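Local coordinates for protein ochratoxinase (Aspergillus niger, PDB 4C65) that uses zinc to hydrolyse ochratoxin A to ochratoxin alpha and L-phenylalanine, acting as a carboxypeptidase that releases C-terminal, especially aromatic, amino acids, at residues C68-G73 against T335-G340; N107-Y112 against P342-L347. All blocks are in the same frame, centred on the assembly; numbering follows the deposited sequence.

Contact 1: C68-G73 against T335-G340; sequences CHMHFG and TDTAPG
The active-site carboxylate of Asp-336 meets both His-69 and His-71, the HxH pair that binds zinc ion 1 in this amidohydrolase-superfamily TIM barrel. Toward His-69 it is stacked: ring and carboxylate planes are 29° apart, the two side chains run side by side, and CG of Asp-336 is 3.6 Å from NE2 of His-69, with CB over the ring face. Toward His-71 the carboxylate is turned steeply, 75° from the ring plane, and OD1 of Asp-336 sits at the ring edge, in plane, 3.2 Å from ND1 of His-71 in a weak, bent hydrogen bond. The first torsion of His-71 (chi1 53°) sets CG between its own backbone N and carbonyl carbon; the backbone carbonyl carbon of Thr-337 lies over one ring face, toward the rim.

Two backbone bonds join the segments. Asp-336 N donates to His-69 O at 2.7 Å, and His-71 N donates to Thr-337 O at 3.1 Å. Further along, the bent chain of Met-70 brings CE to 3.2 Å from Ala-338 O and against CG2 of Thr-337.

In the second shell, Glu-264 hydrogen-bonds ND1 of His-69, a tie that would help fix the ring's rotation; NE2 is the nitrogen nearer the Asp-336 carboxylate. Asp-67 bonds both His-69 N and Thr-335 OG1. His-265, a ligand of zinc ion 2, touches Asp-336, and Phe-437 of a second subunit packs on Ala-338. At the far end, where Phe-72 is the centre of an inverse gamma turn, CG of Pro-339 stands over the centre of the Phe-72 ring, 3.6 Å from its centroid in a CH-pi contact.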
ATOM      1  N   CYS A  68      -0.422  40.869   3.316  1.00 14.88           N
ATOM      2  CA  CYS A  68      -0.911  39.839   4.204  1.00 15.51           C
ATOM      3  C   CYS A  68      -1.671  38.720   3.518  1.00 16.16           C
ATOM      4  O   CYS A  68      -2.263  37.872   4.187  1.00 17.11           O
ATOM      5  CB  CYS A  68      -1.781  40.476   5.265  1.00 16.31           C
ATOM      6  SG  CYS A  68      -0.877  41.681   6.265  1.00 16.25           S
ATOM      7  N   HIS A  69      -1.679  38.714   2.193  1.00 16.05           N
ATOM      8  CA  HIS A  69      -2.308  37.635   1.464  1.00 16.73           C
ATOM      9  C   HIS A  69      -1.553  37.252   0.188  1.00 16.25           C
ATOM     10  O   HIS A  69      -1.957  37.607  -0.902  1.00 16.46           O
ATOM     11  CB  HIS A  69      -3.761  37.965   1.123  1.00 18.01           C
ATOM     12  CG  HIS A  69      -4.574  36.748   0.809  1.00 19.14           C
ATOM     13  ND1 HIS A  69      -5.783  36.493   1.407  1.00 20.58           N
ATOM     14  CD2 HIS A  69      -4.314  35.673   0.027  1.00 18.95           C
ATOM     15  CE1 HIS A  69      -6.255  35.336   0.974  1.00 21.11           C
ATOM     16  NE2 HIS A  69      -5.380  34.816   0.144  1.00 20.02           N
ATOM     17  N   MET A  70      -0.468  36.511   0.353  1.00 15.79           N
ATOM     18  CA  MET A  70       0.331  36.040  -0.765  1.00 15.64           C
ATOM     19  C   MET A  70       0.183  34.534  -0.870  1.00 16.31           C
ATOM     20  O   MET A  70      -0.247  33.890   0.063  1.00 16.48           O
ATOM     21  CB  MET A  70       1.793  36.410  -0.553  1.00 14.72           C
ATOM     22  CG  MET A  70       2.063  37.912  -0.380  1.00 14.59           C
ATOM     23  SD  MET A  70       1.437  38.905  -1.738  1.00 15.30           S
ATOM     24  CE  MET A  70       2.580  38.372  -3.018  1.00 15.19           C
ATOM     25  N   HIS A  71       0.485  33.977  -2.030  1.00 17.09           N
ATOM     26  CA  HIS A  71       0.536  32.539  -2.164  1.00 18.33           C
ATOM     27  C   HIS A  71       1.800  32.128  -2.905  1.00 17.92           C
ATOM     28  O   HIS A  71       2.043  32.549  -4.020  1.00 17.81           O
ATOM     29  CB  HIS A  71      -0.735  31.953  -2.793  1.00 20.32           C
ATOM     30  CG  HIS A  71      -1.126  32.572  -4.101  1.00 22.36           C
ATOM     31  ND1 HIS A  71      -2.268  33.335  -4.248  1.00 24.56           N
ATOM     32  CD2 HIS A  71      -0.559  32.512  -5.332  1.00 23.14           C
ATOM     33  CE1 HIS A  71      -2.378  33.732  -5.507  1.00 24.94           C
ATOM     34  NE2 HIS A  71      -1.346  33.257  -6.182  1.00 24.14           N
ATOM     35  N   PHE A  72       2.614  31.321  -2.238  1.00 17.62           N
ATOM     36  CA  PHE A  72       3.896  30.935  -2.732  1.00 17.80           C
ATOM     37  C   PHE A  72       3.743  29.689  -3.576  1.00 18.67           C
ATOM     38  O   PHE A  72       4.125  28.591  -3.183  1.00 18.83           O
ATOM     39  CB  PHE A  72       4.861  30.698  -1.562  1.00 17.81           C
ATOM     40  CG  PHE A  72       5.551  31.953  -1.080  1.00 17.32           C
ATOM     41  CD1 PHE A  72       4.822  33.025  -0.599  1.00 16.93           C
ATOM     42  CD2 PHE A  72       6.933  32.034  -1.069  1.00 17.22           C
ATOM     43  CE1 PHE A  72       5.458  34.174  -0.147  1.00 16.73           C
ATOM     44  CE2 PHE A  72       7.565  33.169  -0.618  1.00 16.88           C
ATOM     45  CZ  PHE A  72       6.826  34.241  -0.141  1.00 16.59           C
ATOM     46  N   GLY A  73       3.186  29.879  -4.761  1.00 19.85           N
ATOM     47  CA  GLY A  73       2.848  28.769  -5.650  1.00 21.05           C
ATOM     48  C   GLY A  73       3.929  28.415  -6.637  1.00 21.81           C
ATOM     49  O   GLY A  73       4.318  27.251  -6.740  1.00 22.54           O
ATOM     50  N   THR A 335      -3.273  41.127  -1.175  1.00 15.43           N
ATOM     51  CA  THR A 335      -3.541  41.210  -2.616  1.00 16.27           C
ATOM     52  C   THR A 335      -4.113  39.919  -3.204  1.00 16.30           C
ATOM     53  O   THR A 335      -4.898  39.944  -4.160  1.00 17.31           O
ATOM     54  CB  THR A 335      -2.241  41.596  -3.336  1.00 16.26           C
ATOM     55  OG1 THR A 335      -1.736  42.799  -2.757  1.00 16.32           O
ATOM     56  CG2 THR A 335      -2.482  41.846  -4.818  1.00 17.53           C
ATOM     57  N   ASP A 336      -3.720  38.792  -2.613  1.00 15.63           N
ATOM     58  CA  ASP A 336      -4.012  37.459  -3.124  1.00 15.62           C
ATOM     59  C   ASP A 336      -3.320  37.251  -4.459  1.00 16.07           C
ATOM     60  O   ASP A 336      -3.954  37.088  -5.493  1.00 17.10           O
ATOM     61  CB  ASP A 336      -5.511  37.219  -3.225  1.00 16.26           C
ATOM     62  CG  ASP A 336      -5.873  35.733  -3.250  1.00 16.27           C
ATOM     63  OD1 ASP A 336      -5.015  34.875  -3.513  1.00 16.05           O
ATOM     64  OD2 ASP A 336      -7.047  35.430  -3.012  1.00 16.81           O
ATOM     65  N   THR A 337      -2.002  37.246  -4.419  1.00 15.48           N
ATOM     66  CA  THR A 337      -1.198  37.114  -5.629  1.00 16.00           C
ATOM     67  C   THR A 337       0.125  36.394  -5.328  1.00 15.33           C
ATOM     68  O   THR A 337       0.471  36.147  -4.181  1.00 14.06           O
ATOM     69  CB  THR A 337      -0.940  38.520  -6.215  1.00 16.47           C
ATOM     70  OG1 THR A 337      -0.401  38.412  -7.530  1.00 17.35           O
ATOM     71  CG2 THR A 337       0.010  39.301  -5.333  1.00 15.70           C
ATOM     72  N   ALA A 338       0.856  36.057  -6.382  1.00 16.16           N
ATOM     73  CA  ALA A 338       2.186  35.461  -6.258  1.00 15.97           C
ATOM     74  C   ALA A 338       3.190  36.515  -5.826  1.00 15.79           C
ATOM     75  O   ALA A 338       3.031  37.695  -6.124  1.00 15.68           O
ATOM     76  CB  ALA A 338       2.618  34.860  -7.603  1.00 17.01           C
ATOM     77  N   PRO A 339       4.253  36.092  -5.134  1.00 15.93           N
ATOM     78  CA  PRO A 339       5.388  36.993  -4.796  1.00 15.94           C
ATOM     79  C   PRO A 339       5.928  37.757  -5.995  1.00 16.98           C
ATOM     80  O   PRO A 339       6.056  37.191  -7.074  1.00 17.97           O
ATOM     81  CB  PRO A 339       6.448  36.025  -4.291  1.00 15.71           C
ATOM     82  CG  PRO A 339       5.637  34.918  -3.661  1.00 14.99           C
ATOM     83  CD  PRO A 339       4.409  34.766  -4.509  1.00 15.43           C
ATOM     84  N   GLY A 340       6.155  39.051  -5.802  1.00 17.04           N
ATOM     85  CA  GLY A 340       6.480  39.948  -6.879  1.00 18.25           C
ATOM     86  C   GLY A 340       5.290  40.358  -7.716  1.00 19.23           C
ATOM     87  O   GLY A 340       5.441  41.020  -8.745  1.00 20.13           O
TER

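Contact 2: N107-Y112 against P342-L347; sequences NGYTSY and PTALEL
The side chains of Tyr-109 and Thr-343 pass one another, running in opposite senses, where the barrel strand 109-114 faces the start of helix 344-354. CG of Tyr-109 is anti to its carbonyl carbon (chi1 -79°), and the ring presents a face to the threonine. OG1 of Thr-343 lies over that face, displaced toward the rim, 3.1 Å from both CZ and CE1 of Tyr-109. The torsion that sets this hydroxyl (chi1 52°) puts OG1 between the threonine's backbone N and carbonyl carbon, while CG2 lies beside the N and approaches Tyr-112 OH at 4.3 Å. CB of Thr-343 adds an off-centre CH-pi contact, 4.1 Å from the ring centroid. The phenol oxygen of Tyr-109 carries on past the threonine to the helix, meeting CD1 of Leu-347 at 3.8 Å.

One water joins the segments, hydrogen-bonded to Thr-343 OG1 at 2.5 Å and to Tyr-112 OH at 2.6 Å. It lies in plane at the edge of the Tyr-112 ring and above the Tyr-109 ring, near its rim. Tyr-112 OH also bonds Gly-340 N, in the loop before the helix, so the buried threonine hydroxyl has a water as polar partner beside an aromatic face.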
ATOM      1  N   ASN A 107      10.558  46.249  -4.501  1.00 17.84           N
ATOM      2  CA  ASN A 107       9.403  47.139  -4.426  1.00 18.38           C
ATOM      3  C   ASN A 107       9.103  47.651  -3.040  1.00 17.35           C
ATOM      4  O   ASN A 107       8.061  48.250  -2.823  1.00 17.81           O
ATOM      5  CB  ASN A 107       8.165  46.437  -4.992  1.00 19.86           C
ATOM      6  CG  ASN A 107       8.145  46.485  -6.495  1.00 21.87           C
ATOM      7  OD1 ASN A 107       7.651  47.450  -7.033  1.00 24.21           O
ATOM      8  ND2 ASN A 107       8.794  45.517  -7.177  1.00 22.77           N
ATOM      9  N   GLY A 108       9.977  47.368  -2.085  1.00 16.70           N
ATOM     10  CA  GLY A 108       9.794  47.820  -0.707  1.00 16.16           C
ATOM     11  C   GLY A 108       8.908  46.942   0.172  1.00 15.43           C
ATOM     12  O   GLY A 108       8.495  47.347   1.252  1.00 15.18           O
ATOM     13  N   TYR A 109       8.621  45.737  -0.270  1.00 14.81           N
ATOM     14  CA  TYR A 109       7.882  44.794   0.546  1.00 14.76           C
ATOM     15  C   TYR A 109       8.849  43.939   1.368  1.00 14.36           C
ATOM     16  O   TYR A 109       9.527  43.081   0.800  1.00 14.31           O
ATOM     17  CB  TYR A 109       6.944  43.943  -0.346  1.00 14.85           C
ATOM     18  CG  TYR A 109       5.687  44.727  -0.720  1.00 15.08           C
ATOM     19  CD1 TYR A 109       5.723  45.705  -1.726  1.00 15.08           C
ATOM     20  CD2 TYR A 109       4.491  44.525  -0.023  1.00 14.93           C
ATOM     21  CE1 TYR A 109       4.603  46.444  -2.028  1.00 15.33           C
ATOM     22  CE2 TYR A 109       3.360  45.252  -0.335  1.00 15.21           C
ATOM     23  CZ  TYR A 109       3.432  46.233  -1.323  1.00 15.59           C
ATOM     24  OH  TYR A 109       2.291  46.954  -1.639  1.00 16.58           O
ATOM     25  N   THR A 110       8.913  44.208   2.673  1.00 13.88           N
ATOM     26  CA  THR A 110       9.843  43.533   3.548  1.00 14.01           C
ATOM     27  C   THR A 110       9.213  42.398   4.373  1.00 13.74           C
ATOM     28  O   THR A 110       9.913  41.665   5.067  1.00 13.86           O
ATOM     29  CB  THR A 110      10.558  44.533   4.458  1.00 14.35           C
ATOM     30  OG1 THR A 110       9.613  45.249   5.245  1.00 14.52           O
ATOM     31  CG2 THR A 110      11.347  45.527   3.630  1.00 14.72           C
ATOM     32  N   SER A 111       7.893  42.270   4.303  1.00 13.43           N
ATOM     33  CA  SER A 111       7.194  41.145   4.909  1.00 13.33           C
ATOM     34  C   SER A 111       6.035  40.692   4.032  1.00 13.29           C
ATOM     35  O   SER A 111       5.316  41.511   3.471  1.00 13.44           O
ATOM     36  CB  SER A 111       6.680  41.489   6.328  1.00 13.33           C
ATOM     37  OG  SER A 111       7.748  41.589   7.277  1.00 13.33           O
ATOM     38  N   TYR A 112       5.873  39.379   3.959  1.00 13.22           N
ATOM     39  CA  TYR A 112       4.801  38.727   3.263  1.00 13.09           C
ATOM     40  C   TYR A 112       4.167  37.667   4.186  1.00 13.10           C
ATOM     41  O   TYR A 112       4.863  36.935   4.854  1.00 12.36           O
ATOM     42  CB  TYR A 112       5.362  37.975   2.066  1.00 12.94           C
ATOM     43  CG  TYR A 112       5.444  38.685   0.724  1.00 13.00           C
ATOM     44  CD1 TYR A 112       4.868  39.928   0.498  1.00 12.92           C
ATOM     45  CD2 TYR A 112       6.045  38.035  -0.359  1.00 12.88           C
ATOM     46  CE1 TYR A 112       4.933  40.510  -0.764  1.00 13.03           C
ATOM     47  CE2 TYR A 112       6.093  38.601  -1.605  1.00 12.95           C
ATOM     48  CZ  TYR A 112       5.559  39.845  -1.804  1.00 12.97           C
ATOM     49  OH  TYR A 112       5.613  40.373  -3.063  1.00 13.11           O
ATOM     50  N   PRO A 342       1.451  42.370  -8.256  1.00 21.61           N
ATOM     51  CA  PRO A 342       1.075  43.770  -8.191  1.00 21.96           C
ATOM     52  C   PRO A 342       0.474  44.151  -6.842  1.00 21.13           C
ATOM     53  O   PRO A 342      -0.660  44.608  -6.783  1.00 21.58           O
ATOM     54  CB  PRO A 342       0.033  43.885  -9.296  1.00 23.49           C
ATOM     55  CG  PRO A 342      -0.622  42.545  -9.306  1.00 23.21           C
ATOM     56  CD  PRO A 342       0.493  41.577  -9.044  1.00 22.47           C
ATOM     57  N   THR A 343       1.244  43.995  -5.769  1.00 20.01           N
ATOM     58  CA  THR A 343       0.737  44.272  -4.440  1.00 19.60           C
ATOM     59  C   THR A 343       0.419  45.770  -4.165  1.00 20.27           C
ATOM     60  O   THR A 343      -0.479  46.088  -3.384  1.00 19.75           O
ATOM     61  CB  THR A 343       1.711  43.755  -3.369  1.00 18.84           C
ATOM     62  OG1 THR A 343       3.031  44.245  -3.634  1.00 18.98           O
ATOM     63  CG2 THR A 343       1.707  42.210  -3.347  1.00 18.24           C
ATOM     64  N   ALA A 344       1.148  46.669  -4.829  1.00 21.02           N
ATOM     65  CA  ALA A 344       0.960  48.115  -4.645  1.00 21.51           C
ATOM     66  C   ALA A 344      -0.447  48.571  -5.014  1.00 22.19           C
ATOM     67  O   ALA A 344      -0.968  49.511  -4.423  1.00 22.95           O
ATOM     68  CB  ALA A 344       1.996  48.888  -5.455  1.00 22.23           C
ATOM     69  N   LEU A 345      -1.067  47.891  -5.971  1.00 22.46           N
ATOM     70  CA  LEU A 345      -2.449  48.163  -6.342  1.00 23.12           C
ATOM     71  C   LEU A 345      -3.420  48.112  -5.161  1.00 22.17           C
ATOM     72  O   LEU A 345      -4.455  48.792  -5.166  1.00 22.77           O
ATOM     73  CB  LEU A 345      -2.934  47.151  -7.372  1.00 23.78           C
ATOM     74  CG  LEU A 345      -2.671  47.347  -8.860  1.00 25.38           C
ATOM     75  CD1 LEU A 345      -3.519  46.377  -9.671  1.00 26.15           C
ATOM     76  CD2 LEU A 345      -3.008  48.758  -9.307  1.00 26.94           C
ATOM     77  N   GLU A 346      -3.137  47.254  -4.195  1.00 20.40           N
ATOM     78  CA  GLU A 346      -4.042  47.087  -3.077  1.00 19.85           C
ATOM     79  C   GLU A 346      -4.123  48.377  -2.255  1.00 20.08           C
ATOM     80  O   GLU A 346      -5.178  48.679  -1.662  1.00 20.41           O
ATOM     81  CB  GLU A 346      -3.606  45.911  -2.204  1.00 18.52           C
ATOM     82  CG  GLU A 346      -4.650  45.453  -1.204  1.00 18.14           C
ATOM     83  CD  GLU A 346      -5.914  44.916  -1.861  1.00 18.68           C
ATOM     84  OE1 GLU A 346      -5.878  44.522  -3.039  1.00 18.82           O
ATOM     85  OE2 GLU A 346      -6.951  44.881  -1.163  1.00 18.81           O
ATOM     86  N   LEU A 347      -3.016  49.123  -2.209  1.00 19.79           N
ATOM     87  CA  LEU A 347      -3.019  50.418  -1.524  1.00 20.21           C
ATOM     88  C   LEU A 347      -3.932  51.393  -2.266  1.00 21.22           C
ATOM     89  O   LEU A 347      -4.703  52.116  -1.642  1.00 21.79           O
ATOM     90  CB  LEU A 347      -1.603  50.987  -1.403  1.00 20.13           C
ATOM     91  CG  LEU A 347      -0.722  50.310  -0.352  1.00 19.09           C
ATOM     92  CD1 LEU A 347       0.712  50.289  -0.817  1.00 19.02           C
ATOM     93  CD2 LEU A 347      -0.814  50.990   0.998  1.00 19.08           C
TER
HETATM   94  O   HOH W   1       5.140  42.876  -3.223  1.00 12.68           O

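Overall arrangement
Contacts 1 and 2, centred about 10 Å apart, both join early barrel elements to the chain that follows strand 331-332: 335-340 is loop, and 342-347 runs on into helix 344-354. Contact 1 is partly buried and lies at the zinc site, so histidines, a carboxylate and direct backbone bonds dominate it. All the touching residues of contact 2 are buried, and it is smaller, a tyrosine and threonine packing with a water as its polar bridge. They touch directly: CE of Met-70 packs 3.5 Å from CZ of Tyr-112, and Thr-335 OG1, bonded to Asp-67, lies against CA of Thr-343. Tyr-112, part of contact 2, thus also packs against contact 1, whose loop carries the active-site aspartate.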